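Local coordinates for protein putative zinc protease (Bordetella pertussis, PDB 3IH6) that probably acts, as a whole, as a zinc-dependent metalloendopeptidase of the M16 family, of which this chain is one piece, at residues E[67-72]-E[87-92]. Sequence-based numbering, arbitrary orientation.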
ATOM      1  N   LYS E  67       2.784 -27.988 -22.018  1.00 19.69           N
ATOM      2  CA  LYS E  67       2.432 -28.765 -20.822  1.00 19.30           C
ATOM      3  C   LYS E  67       3.646 -29.251 -20.026  1.00 19.46           C
ATOM      4  O   LYS E  67       3.538 -30.208 -19.275  1.00 18.07           O
ATOM      5  CB  LYS E  67       1.503 -29.958 -21.145  1.00 19.82           C
ATOM      6  CG  LYS E  67       0.289 -29.650 -21.985  1.00 20.04           C
ATOM      7  CD  LYS E  67      -0.556 -28.538 -21.399  1.00 21.21           C
ATOM      8  CE  LYS E  67      -1.746 -28.246 -22.297  1.00 23.01           C
ATOM      9  NZ  LYS E  67      -2.513 -29.495 -22.526  1.00 26.04           N
ATOM     10  N   LEU E  68       4.788 -28.584 -20.178  1.00 19.85           N
ATOM     11  CA  LEU E  68       5.975 -28.959 -19.412  1.00 20.57           C
ATOM     12  C   LEU E  68       5.900 -28.334 -18.014  1.00 20.96           C
ATOM     13  O   LEU E  68       6.405 -28.877 -17.023  1.00 21.13           O
ATOM     14  CB  LEU E  68       7.263 -28.579 -20.168  1.00 20.36           C
ATOM     15  CG  LEU E  68       7.513 -29.371 -21.469  1.00 20.76           C
ATOM     16  CD1 LEU E  68       8.716 -28.862 -22.240  1.00 21.97           C
ATOM     17  CD2 LEU E  68       7.666 -30.863 -21.180  1.00 19.74           C
ATOM     18  N   ALA E  69       5.196 -27.215 -17.926  1.00 20.93           N
ATOM     19  CA  ALA E  69       5.187 -26.438 -16.701  1.00 19.59           C
ATOM     20  C   ALA E  69       3.824 -25.812 -16.469  1.00 19.30           C
ATOM     21  O   ALA E  69       3.022 -25.654 -17.389  1.00 18.66           O
ATOM     22  CB  ALA E  69       6.261 -25.365 -16.777  1.00 19.79           C
ATOM     23  N   SER E  70       3.605 -25.438 -15.219  1.00 19.01           N
ATOM     24  CA  SER E  70       2.402 -24.817 -14.715  1.00 19.98           C
ATOM     25  C   SER E  70       2.482 -23.285 -14.792  1.00 19.37           C
ATOM     26  O   SER E  70       1.483 -22.580 -14.926  1.00 20.41           O
ATOM     27  CB  SER E  70       2.276 -25.244 -13.238  1.00 19.54           C
ATOM     28  OG  SER E  70       1.006 -24.982 -12.770  1.00 21.17           O
ATOM     29  N   GLY E  71       3.696 -22.785 -14.689  1.00 18.89           N
ATOM     30  CA  GLY E  71       3.995 -21.377 -14.800  1.00 18.15           C
ATOM     31  C   GLY E  71       5.510 -21.217 -14.829  1.00 18.04           C
ATOM     32  O   GLY E  71       6.242 -22.210 -14.692  1.00 17.73           O
ATOM     33  N   VAL E  72       5.965 -19.968 -14.968  1.00 17.13           N
ATOM     34  CA  VAL E  72       7.353 -19.655 -15.080  1.00 17.75           C
ATOM     35  C   VAL E  72       7.671 -18.402 -14.282  1.00 18.91           C
ATOM     36  O   VAL E  72       6.798 -17.566 -14.050  1.00 18.66           O
ATOM     37  CB  VAL E  72       7.835 -19.467 -16.571  1.00 17.32           C
ATOM     38  CG1 VAL E  72       7.589 -20.713 -17.400  1.00 15.33           C
ATOM     39  CG2 VAL E  72       7.243 -18.177 -17.245  1.00 17.06           C
ATOM     40  N   PHE E  87      15.724 -17.857 -12.947  1.00 18.90           N
ATOM     41  CA  PHE E  87      14.587 -18.251 -13.754  1.00 18.55           C
ATOM     42  C   PHE E  87      14.129 -19.607 -13.288  1.00 19.02           C
ATOM     43  O   PHE E  87      14.924 -20.428 -12.807  1.00 18.21           O
ATOM     44  CB  PHE E  87      14.932 -18.276 -15.241  1.00 18.58           C
ATOM     45  CG  PHE E  87      15.454 -16.953 -15.754  1.00 18.24           C
ATOM     46  CD1 PHE E  87      14.577 -15.936 -16.095  1.00 16.87           C
ATOM     47  CD2 PHE E  87      16.817 -16.715 -15.843  1.00 19.28           C
ATOM     48  CE1 PHE E  87      15.047 -14.716 -16.529  1.00 17.72           C
ATOM     49  CE2 PHE E  87      17.310 -15.459 -16.315  1.00 19.47           C
ATOM     50  CZ  PHE E  87      16.426 -14.472 -16.639  1.00 15.63           C
ATOM     51  N   GLY E  88      12.833 -19.867 -13.405  1.00 19.40           N
ATOM     52  CA  GLY E  88      12.398 -21.213 -13.064  1.00 19.03           C
ATOM     53  C   GLY E  88      11.041 -21.552 -13.594  1.00 19.11           C
ATOM     54  O   GLY E  88      10.406 -20.743 -14.268  1.00 19.19           O
ATOM     55  N   ALA E  89      10.599 -22.770 -13.311  1.00 18.82           N
ATOM     56  CA  ALA E  89       9.288 -23.204 -13.761  1.00 19.25           C
ATOM     57  C   ALA E  89       8.608 -23.924 -12.644  1.00 19.71           C
ATOM     58  O   ALA E  89       9.256 -24.600 -11.842  1.00 19.45           O
ATOM     59  CB  ALA E  89       9.364 -24.093 -15.042  1.00 17.90           C
ATOM     60  N   GLN E  90       7.289 -23.754 -12.601  1.00 21.02           N
ATOM     61  CA  GLN E  90       6.437 -24.372 -11.622  1.00 22.44           C
ATOM     62  C   GLN E  90       5.841 -25.612 -12.288  1.00 23.34           C
ATOM     63  O   GLN E  90       5.271 -25.512 -13.372  1.00 23.67           O
ATOM     64  CB  GLN E  90       5.332 -23.368 -11.284  1.00 22.60           C
ATOM     65  CG  GLN E  90       4.744 -23.512  -9.909  1.00 26.62           C
ATOM     66  CD  GLN E  90       3.601 -22.531  -9.648  1.00 29.11           C
ATOM     67  OE1 GLN E  90       3.025 -21.955 -10.571  1.00 29.71           O
ATOM     68  NE2 GLN E  90       3.275 -22.349  -8.388  1.00 31.20           N
ATOM     69  N   LEU E  91       5.970 -26.769 -11.650  1.00 24.28           N
ATOM     70  CA  LEU E  91       5.436 -28.009 -12.181  1.00 25.58           C
ATOM     71  C   LEU E  91       4.220 -28.573 -11.429  1.00 26.75           C
ATOM     72  O   LEU E  91       3.950 -28.257 -10.271  1.00 27.20           O
ATOM     73  CB  LEU E  91       6.537 -29.072 -12.282  1.00 25.41           C
ATOM     74  CG  LEU E  91       7.473 -29.039 -13.496  1.00 24.70           C
ATOM     75  CD1 LEU E  91       8.113 -27.680 -13.722  1.00 26.22           C
ATOM     76  CD2 LEU E  91       8.556 -30.088 -13.381  1.00 23.32           C
ATOM     77  N   GLN E  92       3.479 -29.397 -12.149  1.00 27.97           N
ATOM     78  CA  GLN E  92       2.365 -30.161 -11.650  1.00 29.25           C
ATOM     79  C   GLN E  92       2.981 -31.478 -11.258  1.00 29.90           C
ATOM     80  O   GLN E  92       4.045 -31.828 -11.784  1.00 29.60           O
ATOM     81  CB  GLN E  92       1.426 -30.403 -12.829  1.00 29.52           C
ATOM     82  CG  GLN E  92       0.031 -30.869 -12.528  1.00 30.01           C
ATOM     83  CD  GLN E  92      -0.966 -30.127 -13.386  1.00 31.13           C
ATOM     84  OE1 GLN E  92      -0.629 -29.083 -13.960  1.00 29.34           O
ATOM     85  NE2 GLN E  92      -2.199 -30.643 -13.478  1.00 30.75           N
TER
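The backbone of Gln90 is gripped through both its carbonyl and its amide at a classic beta bulge, where Ser70 and Gly71 together face this one residue. Ser70 N donates to Gln90 O at 2.5 Å, a very short bond. It is nearly straight and lies almost along the C=O axis. Gly71 N reaches the same oxygen only weakly, at 3.4 Å. In return Gln90 N donates to Gly71 O at 2.8 Å, with an N-H...O angle of 172° but from above the carbonyl plane. The bulge marks the open end of the antiparallel hairpin formed by strands 71-77 and 84-90, in the sheet of the region matching the M16 inactive domain. Beyond it, Val72 and Ala89 form a non-hydrogen-bonded pair. Here Val72 CA approaches Gly88 O and Ala89 CA approaches Gly71 O, both as CA-H...O contacts. Strand 2-6 flanks the first segment, and strand 26-32 flanks the second. Small apolar groups line the helix-covered face. The methyl carbons Ala69 CB and Ala89 CB meet tip to tip at 3.8 Å. Leu63 of helix 58-63 packs on Ala69 and Val72, while helix 97-109 covers Leu68 and Leu91. Leu91 starts away from 67-72, yet Leu91 CG comes back to 3.7 Å from Leu68 O. On the other face, the Gln90 side chain leaves with CG anti to the backbone N (chi1 -153°). Gln90 CB lies 3.7 Å from Gly71 O, and the extended chain touches Tyr4 and Val6. The short bond also brings Ser70 CB to 3.0 Å from Gln90 O, a tight approach.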